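Local coordinates for protein PAN2-PAN3 deadenylation complex catalytic subunit pan2 (Neurospora crassa, PDB 4CZW) that probably shortens the poly(A) tails of messenger RNA as the catalytic exonuclease subunit of the PAN2-PAN3 deadenylation complex, at residues A[324-329]-A[391-396]; A[57-62]-A[346-351]; A[193-198]-A[245-250]; A[182-187]-A[256-261]. All blocks are in the same frame, centred on the assembly; numbering follows the deposited sequence.

Interaction 1: residues A[324-329]-A[391-396]; sequences SLVGTV and MFQVKA
Leu325 and Phe392 form a non-hydrogen-bonded pair where strands 324-329 and 391-394 run antiparallel, and on that face of the sheet their side chains cross obliquely. Leu325 holds CG anti to its backbone N (chi1 176°), which brings CD1 over one face of the Phe392 ring, 4.1 Å from its centroid and displaced toward the rim: a CH-pi contact. The ring leans over the partner strand, so Phe392 CE1 also meets Leu325 CB at 3.6 Å. A flat ring and a branched chain suit this buried apolar face, which Leu267 and Leu269 of the next strand share. An alanine in place of Phe392 would remove the ring and would probably leave Leu325 CD1 and those two leucines poorly packed. On the other face, Val326 CG2 rests on Gln393 CG at 4.0 Å, while the Gln393 amide reaches Asn398 through NE2. Ser324 OG also binds Asn398, and the extended Lys395 chain passes that hydroxyl on its way to a salt bridge with Glu291. Ser324 N donates to Gln393 O (2.7 Å) and Gln393 N returns a bond to Ser324 O. Further along, Met391, a selenomethionine, accepts from Val326 N at its O (2.9 Å) and donates from its N to Gly327 O (3.2 Å). The turned backbone of Val326 (phi -82°, psi -54°) is a local irregularity in the antiparallel pairing of strands 321-334 and 385-394, within the central sheet of the USP-like domain.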
loop_
_atom_site.group_PDB
_atom_site.type_symbol
_atom_site.label_atom_id
_atom_site.label_comp_id
_atom_site.label_asym_id
_atom_site.label_seq_id
_atom_site.Cartn_x
_atom_site.Cartn_y
_atom_site.Cartn_z
ATOM N N SER A 324 -4.465 6.790 20.081
ATOM C CA SER A 324 -5.769 6.456 19.524
ATOM C C SER A 324 -5.696 5.151 18.743
ATOM O O SER A 324 -4.723 4.892 18.036
ATOM C CB SER A 324 -6.280 7.583 18.624
ATOM O OG SER A 324 -6.523 8.761 19.373
ATOM N N LEU A 325 -6.728 4.325 18.885
ATOM C CA LEU A 325 -6.795 3.065 18.158
ATOM C C LEU A 325 -7.181 3.305 16.705
ATOM O O LEU A 325 -8.272 3.795 16.415
ATOM C CB LEU A 325 -7.794 2.116 18.820
ATOM C CG LEU A 325 -8.036 0.783 18.109
ATOM C CD1 LEU A 325 -6.753 -0.029 18.037
ATOM C CD2 LEU A 325 -9.134 0.000 18.807
ATOM N N VAL A 326 -6.277 2.961 15.793
ATOM C CA VAL A 326 -6.526 3.139 14.369
ATOM C C VAL A 326 -7.357 1.991 13.810
ATOM O O VAL A 326 -8.405 2.210 13.202
ATOM C CB VAL A 326 -5.213 3.244 13.572
ATOM C CG1 VAL A 326 -5.501 3.295 12.081
ATOM C CG2 VAL A 326 -4.425 4.468 14.009
ATOM N N GLY A 327 -6.887 0.766 14.020
ATOM C CA GLY A 327 -7.579 -0.404 13.513
ATOM C C GLY A 327 -7.022 -1.712 14.039
ATOM O O GLY A 327 -6.162 -1.725 14.920
ATOM N N THR A 328 -7.516 -2.817 13.488
ATOM C CA THR A 328 -7.113 -4.143 13.940
ATOM C C THR A 328 -7.103 -5.158 12.801
ATOM O O THR A 328 -8.085 -5.293 12.071
ATOM C CB THR A 328 -8.046 -4.661 15.053
ATOM O OG1 THR A 328 -8.043 -3.745 16.155
ATOM C CG2 THR A 328 -7.595 -6.031 15.538
ATOM N N VAL A 329 -5.987 -5.865 12.649
ATOM C CA VAL A 329 -5.927 -7.002 11.740
ATOM C C VAL A 329 -6.542 -8.211 12.434
ATOM O O VAL A 329 -6.034 -8.674 13.456
ATOM C CB VAL A 329 -4.487 -7.323 11.304
ATOM C CG1 VAL A 329 -4.448 -8.622 10.511
ATOM C CG2 VAL A 329 -3.914 -6.177 10.489
HETATM N N MSE A 391 -3.173 -1.633 16.065
HETATM C CA MSE A 391 -2.434 -0.433 15.687
HETATM C C MSE A 391 -2.882 0.813 16.447
HETATM O O MSE A 391 -4.035 1.233 16.352
HETATM C CB MSE A 391 -2.572 -0.184 14.185
HETATM C CG MSE A 391 -1.679 0.923 13.648
HETATM SE SE MSE A 391 0.190 0.383 13.504
HETATM C CE MSE A 391 0.007 -0.998 12.138
ATOM N N PHE A 392 -1.954 1.400 17.197
ATOM C CA PHE A 392 -2.190 2.673 17.866
ATOM C C PHE A 392 -1.281 3.752 17.292
ATOM O O PHE A 392 -0.177 3.464 16.829
ATOM C CB PHE A 392 -1.953 2.555 19.374
ATOM C CG PHE A 392 -3.058 1.863 20.118
ATOM C CD1 PHE A 392 -4.154 2.575 20.580
ATOM C CD2 PHE A 392 -2.991 0.505 20.375
ATOM C CE1 PHE A 392 -5.168 1.941 21.272
ATOM C CE2 PHE A 392 -4.003 -0.134 21.069
ATOM C CZ PHE A 392 -5.092 0.585 21.515
ATOM N N GLN A 393 -1.752 4.994 17.320
ATOM C CA GLN A 393 -0.899 6.134 17.014
ATOM C C GLN A 393 -1.233 7.262 17.978
ATOM O O GLN A 393 -2.314 7.280 18.568
ATOM C CB GLN A 393 -1.070 6.593 15.563
ATOM C CG GLN A 393 -2.228 7.551 15.334
ATOM C CD GLN A 393 -2.056 8.378 14.073
ATOM O OE1 GLN A 393 -1.156 8.127 13.272
ATOM N NE2 GLN A 393 -2.916 9.374 13.897
ATOM N N VAL A 394 -0.300 8.195 18.148
ATOM C CA VAL A 394 -0.510 9.317 19.054
ATOM C C VAL A 394 -1.710 10.149 18.602
ATOM O O VAL A 394 -1.856 10.457 17.418
ATOM C CB VAL A 394 0.748 10.205 19.158
ATOM C CG1 VAL A 394 1.838 9.478 19.930
ATOM C CG2 VAL A 394 1.252 10.599 17.780
ATOM N N LYS A 395 -2.573 10.492 19.553
ATOM C CA LYS A 395 -3.822 11.187 19.255
ATOM C C LYS A 395 -3.575 12.566 18.650
ATOM O O LYS A 395 -4.407 13.087 17.908
ATOM C CB LYS A 395 -4.674 11.312 20.521
ATOM C CG LYS A 395 -6.072 11.865 20.284
ATOM C CD LYS A 395 -6.880 11.900 21.569
ATOM C CE LYS A 395 -8.287 12.421 21.321
ATOM N NZ LYS A 395 -9.108 12.410 22.564
ATOM N N ALA A 396 -2.422 13.148 18.964
ATOM C CA ALA A 396 -2.056 14.456 18.433
ATOM C C ALA A 396 -1.824 14.400 16.925
ATOM O O ALA A 396 -1.850 15.426 16.246
ATOM C CB ALA A 396 -0.817 14.984 19.140
#

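Interaction 2: residues A[57-62]-A[346-351]; sequences MHYTPL and VNVGRA
Residues 57-62 leave one helix at Tyr59 and enter the next at Pro61, and this bend faces a type I turn from Asn347 to Arg350 that ends strand 339-347. The Tyr59 ring, its CG anti to the carbonyl carbon, lies between two neighbours. Val348 CG1 sits over one face, 3.8 Å from the ring centroid in a CH-pi contact, and His58 ND1 lies over the opposite face. Val346 comes in at about a right angle, its CG1 3.6 Å from Tyr59 CB. Small Ala351 lets the bend approach closely, with Pro61 CG 4.1 Å from Ala351 CB. An alanine at Tyr59 would remove the ring and would probably leave Val346, Val348 and nearby Phe364 loosely packed. Asn347 shapes the turn from within: its OD1 offers an in-plane lone pair to Gly349 N at 3.0 Å, an Asx turn, and a side chain on Gly349 would run into that same oxygen. Arg350 lays CB near Tyr59 O, then bends away to a salt bridge with Glu290. The bend between helices 51-58 and 61-71 thus packs on the end of strand 339-347, joining the helical part of the USP-like fold to its central sheet.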
loop_
_atom_site.group_PDB
_atom_site.type_symbol
_atom_site.label_atom_id
_atom_site.label_comp_id
_atom_site.label_asym_id
_atom_site.label_seq_id
_atom_site.Cartn_x
_atom_site.Cartn_y
_atom_site.Cartn_z
HETATM N N MSE A 57 -2.511 0.165 8.004
HETATM C CA MSE A 57 -1.392 1.095 7.891
HETATM C C MSE A 57 -1.773 2.348 7.108
HETATM O O MSE A 57 -1.311 3.446 7.419
HETATM C CB MSE A 57 -0.194 0.416 7.226
HETATM C CG MSE A 57 0.443 -0.689 8.051
HETATM SE SE MSE A 57 1.981 -1.479 7.152
HETATM C CE MSE A 57 3.109 0.106 7.043
ATOM N N HIS A 58 -2.616 2.178 6.093
ATOM C CA HIS A 58 -3.012 3.283 5.223
ATOM C C HIS A 58 -3.801 4.353 5.970
ATOM O O HIS A 58 -3.642 5.546 5.711
ATOM C CB HIS A 58 -3.839 2.769 4.044
ATOM C CG HIS A 58 -4.443 3.858 3.213
ATOM N ND1 HIS A 58 -5.786 4.163 3.249
ATOM C CD2 HIS A 58 -3.884 4.725 2.335
ATOM C CE1 HIS A 58 -6.031 5.165 2.422
ATOM N NE2 HIS A 58 -4.892 5.524 1.856
ATOM N N TYR A 59 -4.654 3.922 6.892
ATOM C CA TYR A 59 -5.464 4.855 7.663
ATOM C C TYR A 59 -4.765 5.241 8.960
ATOM O O TYR A 59 -5.391 5.743 9.894
ATOM C CB TYR A 59 -6.844 4.260 7.943
ATOM C CG TYR A 59 -7.681 4.108 6.692
ATOM C CD1 TYR A 59 -8.391 5.185 6.176
ATOM C CD2 TYR A 59 -7.750 2.896 6.020
ATOM C CE1 TYR A 59 -9.151 5.056 5.029
ATOM C CE2 TYR A 59 -8.509 2.757 4.872
ATOM C CZ TYR A 59 -9.207 3.840 4.382
ATOM O OH TYR A 59 -9.964 3.707 3.240
ATOM N N THR A 60 -3.461 4.993 9.003
ATOM C CA THR A 60 -2.606 5.499 10.067
ATOM C C THR A 60 -1.827 6.688 9.516
ATOM O O THR A 60 -0.809 6.505 8.850
ATOM C CB THR A 60 -1.634 4.426 10.591
ATOM O OG1 THR A 60 -2.364 3.241 10.936
ATOM C CG2 THR A 60 -0.885 4.932 11.815
ATOM N N PRO A 61 -2.316 7.910 9.788
ATOM C CA PRO A 61 -1.823 9.176 9.227
ATOM C C PRO A 61 -0.302 9.304 9.195
ATOM O O PRO A 61 0.251 9.759 8.194
ATOM C CB PRO A 61 -2.430 10.223 10.163
ATOM C CG PRO A 61 -3.704 9.606 10.609
ATOM C CD PRO A 61 -3.420 8.132 10.739
ATOM N N LEU A 62 0.363 8.904 10.275
ATOM C CA LEU A 62 1.815 8.996 10.348
ATOM C C LEU A 62 2.493 8.020 9.393
ATOM O O LEU A 62 3.566 8.304 8.864
ATOM C CB LEU A 62 2.297 8.746 11.777
ATOM C CG LEU A 62 1.990 9.859 12.778
ATOM C CD1 LEU A 62 2.491 9.488 14.162
ATOM C CD2 LEU A 62 2.602 11.171 12.314
ATOM N N VAL A 346 -11.193 -0.989 10.734
ATOM C CA VAL A 346 -10.461 0.266 10.869
ATOM C C VAL A 346 -11.385 1.467 11.066
ATOM O O VAL A 346 -12.422 1.580 10.414
ATOM C CB VAL A 346 -9.575 0.519 9.626
ATOM C CG1 VAL A 346 -8.808 1.824 9.761
ATOM C CG2 VAL A 346 -8.619 -0.644 9.407
ATOM N N ASN A 347 -11.002 2.358 11.977
ATOM C CA ASN A 347 -11.672 3.645 12.122
ATOM C C ASN A 347 -11.073 4.647 11.139
ATOM O O ASN A 347 -10.011 5.216 11.391
ATOM C CB ASN A 347 -11.549 4.159 13.559
ATOM C CG ASN A 347 -12.502 5.304 13.860
ATOM O OD1 ASN A 347 -12.801 6.128 12.995
ATOM N ND2 ASN A 347 -12.985 5.358 15.095
ATOM N N VAL A 348 -11.759 4.861 10.020
ATOM C CA VAL A 348 -11.242 5.714 8.954
ATOM C C VAL A 348 -11.319 7.199 9.299
ATOM O O VAL A 348 -10.919 8.049 8.503
ATOM C CB VAL A 348 -11.998 5.479 7.632
ATOM C CG1 VAL A 348 -11.877 4.025 7.205
ATOM C CG2 VAL A 348 -13.458 5.881 7.774
ATOM N N GLY A 349 -11.831 7.509 10.486
ATOM C CA GLY A 349 -11.970 8.886 10.918
ATOM C C GLY A 349 -10.661 9.515 11.354
ATOM O O GLY A 349 -10.533 10.739 11.378
ATOM N N ARG A 350 -9.687 8.677 11.696
ATOM C CA ARG A 350 -8.390 9.157 12.160
ATOM C C ARG A 350 -7.648 9.910 11.059
ATOM O O ARG A 350 -6.957 10.895 11.323
ATOM C CB ARG A 350 -7.527 7.994 12.658
ATOM C CG ARG A 350 -8.269 6.955 13.486
ATOM C CD ARG A 350 -8.838 7.536 14.769
ATOM N NE ARG A 350 -9.424 6.496 15.610
ATOM C CZ ARG A 350 -10.098 6.727 16.731
ATOM N NH1 ARG A 350 -10.282 7.970 17.153
ATOM N NH2 ARG A 350 -10.593 5.714 17.430
ATOM N N ALA A 351 -7.797 9.440 9.823
ATOM C CA ALA A 351 -7.099 10.031 8.685
ATOM C C ALA A 351 -7.987 11.013 7.924
ATOM O O ALA A 351 -7.746 11.305 6.753
ATOM C CB ALA A 351 -6.599 8.939 7.751
#

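Interaction 3: residues A[193-198]-A[245-250]; sequences CQHVSP and CTKCQR. With ZN (zinc ion), chain C.
A structural zinc site of four cysteines joins segments 193-198 and 245-250 at the far tip of the USP-like domain. Cys193 SG binds the ion at 2.2 Å, Cys245 SG at 2.3 Å and Cys248 SG also at 2.3 Å; Cys190 completes the set. The sulphurs arrive from different directions: Cys245 holds SG anti to its backbone N (chi1 -180°), whereas Cys193 and Cys248 place theirs in the crowded position between N and the carbonyl carbon. Cys190 with Cys193, and Cys245 with Cys248, form the two Cys-x-x-Cys knuckles of a zinc ribbon, as in the fingers of many USP proteins. The residue after the second cysteine of each pair, Gln194 (phi 58°) and Gln249 (phi 56°), has left-handed backbone geometry that lets the chain reverse. In the second turn, Cys245 N donates to Arg250 O at 2.9 Å, and Gln249 and Arg250 together face Cys245 as a G1 beta bulge. Lys247 N adds a weak bond to Cys245 SG, which may ease the negative charge on that sulphur. The Lys247 side chain, fully extended, runs alongside the site, its CD 3.6 Å from Cys193 SG and 3.8 Å from His195 CB. A long flexible chain suits this exposed position, where its aliphatic part covers a ligand sulphur and its ammonium would probably offset some of the thiolate charge. The His195 imidazole binds no metal here.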
loop_
_atom_site.group_PDB
_atom_site.type_symbol
_atom_site.label_atom_id
_atom_site.label_comp_id
_atom_site.label_asym_id
_atom_site.label_seq_id
_atom_site.Cartn_x
_atom_site.Cartn_y
_atom_site.Cartn_z
ATOM N N CYS A 193 28.139 -8.817 42.823
ATOM C CA CYS A 193 28.962 -7.624 43.001
ATOM C C CYS A 193 28.254 -6.365 42.510
ATOM O O CYS A 193 28.850 -5.287 42.464
ATOM C CB CYS A 193 30.300 -7.785 42.278
ATOM S SG CYS A 193 30.167 -7.928 40.484
ATOM N N GLN A 194 26.986 -6.515 42.137
ATOM C CA GLN A 194 26.131 -5.399 41.728
ATOM C C GLN A 194 26.688 -4.607 40.544
ATOM O O GLN A 194 26.368 -3.432 40.370
ATOM C CB GLN A 194 25.889 -4.458 42.913
ATOM C CG GLN A 194 25.464 -5.170 44.187
ATOM C CD GLN A 194 24.278 -6.091 43.974
ATOM O OE1 GLN A 194 23.300 -5.723 43.322
ATOM N NE2 GLN A 194 24.362 -7.299 44.521
ATOM N N HIS A 195 27.512 -5.257 39.727
ATOM C CA HIS A 195 28.078 -4.616 38.544
ATOM C C HIS A 195 27.067 -4.597 37.404
ATOM O O HIS A 195 26.386 -5.591 37.152
ATOM C CB HIS A 195 29.357 -5.329 38.103
ATOM C CG HIS A 195 29.979 -4.747 36.872
ATOM N ND1 HIS A 195 30.470 -3.459 36.824
ATOM C CD2 HIS A 195 30.189 -5.275 35.643
ATOM C CE1 HIS A 195 30.956 -3.220 35.619
ATOM N NE2 HIS A 195 30.798 -4.305 34.883
ATOM N N VAL A 196 26.972 -3.465 36.714
ATOM C CA VAL A 196 26.017 -3.318 35.622
ATOM C C VAL A 196 26.707 -3.186 34.265
ATOM O O VAL A 196 27.743 -2.534 34.140
ATOM C CB VAL A 196 25.097 -2.098 35.838
ATOM C CG1 VAL A 196 24.115 -2.368 36.967
ATOM C CG2 VAL A 196 25.918 -0.849 36.126
ATOM N N SER A 197 26.121 -3.821 33.256
ATOM C CA SER A 197 26.622 -3.743 31.889
ATOM C C SER A 197 25.454 -3.722 30.908
ATOM O O SER A 197 24.538 -4.538 31.011
ATOM C CB SER A 197 27.560 -4.913 31.587
ATOM O OG SER A 197 26.921 -6.155 31.824
ATOM N N PRO A 198 25.481 -2.779 29.954
ATOM C CA PRO A 198 24.361 -2.562 29.033
ATOM C C PRO A 198 24.358 -3.484 27.815
ATOM O O PRO A 198 25.416 -3.893 27.336
ATOM C CB PRO A 198 24.559 -1.110 28.600
ATOM C CG PRO A 198 26.040 -0.935 28.622
ATOM C CD PRO A 198 26.551 -1.783 29.763
ATOM N N CYS A 245 30.320 -12.950 34.845
ATOM C CA CYS A 245 30.548 -11.567 35.244
ATOM C C CYS A 245 32.036 -11.245 35.206
ATOM O O CYS A 245 32.841 -11.909 35.858
ATOM C CB CYS A 245 29.987 -11.298 36.640
ATOM S SG CYS A 245 30.229 -9.593 37.197
ATOM N N THR A 246 32.394 -10.221 34.440
ATOM C CA THR A 246 33.793 -9.863 34.242
ATOM C C THR A 246 34.445 -9.322 35.511
ATOM O O THR A 246 35.660 -9.420 35.680
ATOM C CB THR A 246 33.947 -8.818 33.121
ATOM O OG1 THR A 246 33.163 -7.660 33.432
ATOM C CG2 THR A 246 33.483 -9.394 31.792
ATOM N N LYS A 247 33.640 -8.755 36.405
ATOM C CA LYS A 247 34.177 -8.149 37.619
ATOM C C LYS A 247 34.608 -9.204 38.636
ATOM O O LYS A 247 35.779 -9.265 39.011
ATOM C CB LYS A 247 33.156 -7.201 38.250
ATOM C CG LYS A 247 33.738 -6.339 39.360
ATOM C CD LYS A 247 32.710 -5.379 39.935
ATOM C CE LYS A 247 33.317 -4.526 41.039
ATOM N NZ LYS A 247 32.311 -3.632 41.677
ATOM N N CYS A 248 33.667 -10.032 39.081
ATOM C CA CYS A 248 33.981 -11.062 40.069
ATOM C C CYS A 248 34.450 -12.359 39.407
ATOM O O CYS A 248 34.552 -13.396 40.063
ATOM C CB CYS A 248 32.777 -11.326 40.979
ATOM S SG CYS A 248 31.194 -11.555 40.140
ATOM N N GLN A 249 34.726 -12.285 38.107
ATOM C CA GLN A 249 35.424 -13.345 37.375
ATOM C C GLN A 249 34.776 -14.726 37.451
ATOM O O GLN A 249 35.475 -15.740 37.433
ATOM C CB GLN A 249 36.869 -13.445 37.874
ATOM C CG GLN A 249 37.753 -12.278 37.469
ATOM C CD GLN A 249 38.248 -12.394 36.041
ATOM O OE1 GLN A 249 37.801 -11.667 35.155
ATOM N NE2 GLN A 249 39.182 -13.311 35.812
ATOM N N ARG A 250 33.450 -14.774 37.526
ATOM C CA ARG A 250 32.750 -16.055 37.563
ATOM C C ARG A 250 31.294 -15.936 37.130
ATOM O O ARG A 250 30.751 -14.836 37.021
ATOM C CB ARG A 250 32.825 -16.664 38.965
ATOM C CG ARG A 250 32.196 -15.812 40.053
ATOM C CD ARG A 250 32.230 -16.532 41.391
ATOM N NE ARG A 250 31.509 -17.801 41.342
ATOM C CZ ARG A 250 31.429 -18.655 42.357
ATOM N NH1 ARG A 250 32.030 -18.380 43.507
ATOM N NH2 ARG A 250 30.751 -19.786 42.222
HETATM ZN ZN ZN C . 29.775 -9.867 39.413
#

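Interaction 4: residues A[182-187]-A[256-261]; sequences TDARYQ and QRKIIF
Strands 183-187 and 256-261 run antiparallel as the two inner strands of the four-stranded finger sheet, in register from Asp183 opposite Phe261 to Gln187 opposite Arg257. Five backbone bonds join them. Phe261 N donates to Asp183 O at 2.7 Å, nearly along the carbonyl axis. Arg185 and Ile259 exchange a pair, Arg185 N to Ile259 O at 3.0 Å and Ile259 N to Arg185 O at 2.7 Å. Gln187 N gives to Arg257 O at 2.9 Å, while Arg257 N returns to Gln187 O from 34° above the carbonyl plane. The backbones of Tyr186 and Lys258 bond outward instead, to Arg199 of strand 196-201 and to Asn237, just before strand 238-245. Polar ends find partners nearby: Asp183 OD1 a salt bridge with Lys177, Lys258 NZ the hydroxyl of Thr203, Arg257 NE the carboxylate of Asp255. Long residues suit this partly exposed sheet because their aliphatic parts cover neighbours; Lys258 CG lies over one face of the Tyr186 ring, 4.3 Å from its centroid. On the other side of the sheet, Arg185 extends past Phe261, the guanidinium plane 60° from the ring, with Arg185 NE at the ring edge, 3.3 Å from Phe261 CZ.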
loop_
_atom_site.group_PDB
_atom_site.type_symbol
_atom_site.label_atom_id
_atom_site.label_comp_id
_atom_site.label_asym_id
_atom_site.label_seq_id
_atom_site.Cartn_x
_atom_site.Cartn_y
_atom_site.Cartn_z
ATOM N N THR A 182 10.824 1.574 19.713
ATOM C CA THR A 182 10.764 1.720 21.159
ATOM C C THR A 182 12.183 1.889 21.687
ATOM O O THR A 182 12.918 0.912 21.833
ATOM C CB THR A 182 10.097 0.509 21.838
ATOM O OG1 THR A 182 8.756 0.362 21.353
ATOM C CG2 THR A 182 10.068 0.692 23.348
ATOM N N ASP A 183 12.567 3.133 21.951
ATOM C CA ASP A 183 13.916 3.436 22.418
ATOM C C ASP A 183 14.175 2.807 23.782
ATOM O O ASP A 183 13.622 3.242 24.792
ATOM C CB ASP A 183 14.130 4.950 22.483
ATOM C CG ASP A 183 15.546 5.323 22.870
ATOM O OD1 ASP A 183 16.473 4.538 22.577
ATOM O OD2 ASP A 183 15.735 6.405 23.467
ATOM N N ALA A 184 15.016 1.777 23.804
ATOM C CA ALA A 184 15.287 1.047 25.038
ATOM C C ALA A 184 16.630 0.324 25.003
ATOM O O ALA A 184 17.278 0.234 23.960
ATOM C CB ALA A 184 14.166 0.054 25.312
ATOM N N ARG A 185 17.038 -0.185 26.162
ATOM C CA ARG A 185 18.254 -0.980 26.284
ATOM C C ARG A 185 18.167 -1.866 27.522
ATOM O O ARG A 185 17.418 -1.571 28.452
ATOM C CB ARG A 185 19.492 -0.083 26.357
ATOM C CG ARG A 185 19.577 0.764 27.615
ATOM C CD ARG A 185 20.884 1.539 27.673
ATOM N NE ARG A 185 20.989 2.346 28.885
ATOM C CZ ARG A 185 22.039 3.102 29.190
ATOM N NH1 ARG A 185 23.081 3.154 28.371
ATOM N NH2 ARG A 185 22.049 3.804 30.315
ATOM N N TYR A 186 18.933 -2.953 27.530
ATOM C CA TYR A 186 18.910 -3.885 28.651
ATOM C C TYR A 186 19.992 -3.575 29.678
ATOM O O TYR A 186 21.166 -3.435 29.338
ATOM C CB TYR A 186 19.069 -5.324 28.158
ATOM C CG TYR A 186 17.835 -5.887 27.492
ATOM C CD1 TYR A 186 16.790 -6.402 28.247
ATOM C CD2 TYR A 186 17.717 -5.909 26.109
ATOM C CE1 TYR A 186 15.660 -6.920 27.645
ATOM C CE2 TYR A 186 16.590 -6.426 25.497
ATOM C CZ TYR A 186 15.565 -6.930 26.270
ATOM O OH TYR A 186 14.440 -7.444 25.665
ATOM N N GLN A 187 19.586 -3.468 30.939
ATOM C CA GLN A 187 20.531 -3.316 32.036
ATOM C C GLN A 187 20.797 -4.669 32.685
ATOM O O GLN A 187 19.935 -5.220 33.372
ATOM C CB GLN A 187 20.010 -2.324 33.077
ATOM C CG GLN A 187 20.853 -2.261 34.342
ATOM C CD GLN A 187 20.224 -1.407 35.426
ATOM O OE1 GLN A 187 19.863 -0.254 35.193
ATOM N NE2 GLN A 187 20.087 -1.974 36.619
ATOM N N GLN A 256 18.489 -8.922 34.569
ATOM C CA GLN A 256 18.380 -8.213 33.302
ATOM C C GLN A 256 17.011 -7.561 33.144
ATOM O O GLN A 256 15.990 -8.246 33.093
ATOM C CB GLN A 256 18.642 -9.173 32.143
ATOM C CG GLN A 256 19.967 -9.909 32.248
ATOM C CD GLN A 256 19.912 -11.305 31.661
ATOM O OE1 GLN A 256 18.896 -11.718 31.104
ATOM N NE2 GLN A 256 21.009 -12.044 31.788
ATOM N N ARG A 257 16.995 -6.235 33.070
ATOM C CA ARG A 257 15.744 -5.501 32.920
ATOM C C ARG A 257 15.796 -4.576 31.711
ATOM O O ARG A 257 16.793 -3.892 31.481
ATOM C CB ARG A 257 15.439 -4.702 34.188
ATOM C CG ARG A 257 15.630 -5.491 35.471
ATOM C CD ARG A 257 15.008 -4.785 36.660
ATOM N NE ARG A 257 15.321 -5.461 37.915
ATOM C CZ ARG A 257 14.677 -5.252 39.058
ATOM N NH1 ARG A 257 13.671 -4.390 39.107
ATOM N NH2 ARG A 257 15.034 -5.913 40.152
ATOM N N LYS A 258 14.717 -4.563 30.937
ATOM C CA LYS A 258 14.640 -3.712 29.757
ATOM C C LYS A 258 14.290 -2.281 30.146
ATOM O O LYS A 258 13.134 -1.970 30.435
ATOM C CB LYS A 258 13.613 -4.258 28.763
ATOM C CG LYS A 258 13.595 -3.528 27.431
ATOM C CD LYS A 258 12.703 -4.233 26.423
ATOM C CE LYS A 258 12.804 -3.586 25.050
ATOM N NZ LYS A 258 12.002 -4.312 24.026
ATOM N N ILE A 259 15.297 -1.414 30.157
ATOM C CA ILE A 259 15.099 -0.011 30.498
ATOM C C ILE A 259 14.530 0.748 29.306
ATOM O O ILE A 259 15.195 0.901 28.283
ATOM C CB ILE A 259 16.412 0.655 30.946
ATOM C CG1 ILE A 259 17.114 -0.202 32.001
ATOM C CG2 ILE A 259 16.146 2.055 31.474
ATOM C CD1 ILE A 259 16.290 -0.435 33.250
ATOM N N ILE A 260 13.299 1.228 29.448
ATOM C CA ILE A 260 12.597 1.877 28.346
ATOM C C ILE A 260 12.705 3.399 28.414
ATOM O O ILE A 260 12.353 4.015 29.419
ATOM C CB ILE A 260 11.111 1.470 28.328
ATOM C CG1 ILE A 260 10.990 -0.053 28.215
ATOM C CG2 ILE A 260 10.380 2.157 27.186
ATOM C CD1 ILE A 260 9.571 -0.565 28.239
ATOM N N PHE A 261 13.193 3.996 27.330
ATOM C CA PHE A 261 13.393 5.440 27.265
ATOM C C PHE A 261 12.244 6.141 26.544
ATOM O O PHE A 261 11.650 7.081 27.073
ATOM C CB PHE A 261 14.717 5.760 26.569
ATOM C CG PHE A 261 15.914 5.141 27.231
ATOM C CD1 PHE A 261 16.050 5.165 28.609
ATOM C CD2 PHE A 261 16.899 4.528 26.476
ATOM C CE1 PHE A 261 17.151 4.595 29.221
ATOM C CE2 PHE A 261 18.001 3.954 27.082
ATOM C CZ PHE A 261 18.127 3.987 28.456
#

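In the fold
All four contacts belong to the USP-like domain, which is thought to serve as a scaffold, and none to the exonuclease domain. Interactions 1 and 2 lie about 8 Å apart, centre to centre, and touch: strands 321-334 and 339-347 are neighbours in the central mixed sheet. Interactions 3 and 4 share the four-stranded finger sheet, with centres about 18 Å apart, and zinc pins its tip. The centre of interaction 3 lies about 47 Å from that of interaction 2. Along the chain, 57-62 pairs with 346-351 across the whole finger excursion, in which 182-187 with 256-261 encloses the zinc-binding turns. The segments of interactions 1 and 2 alternate, so pieces distant in sequence meet in one region.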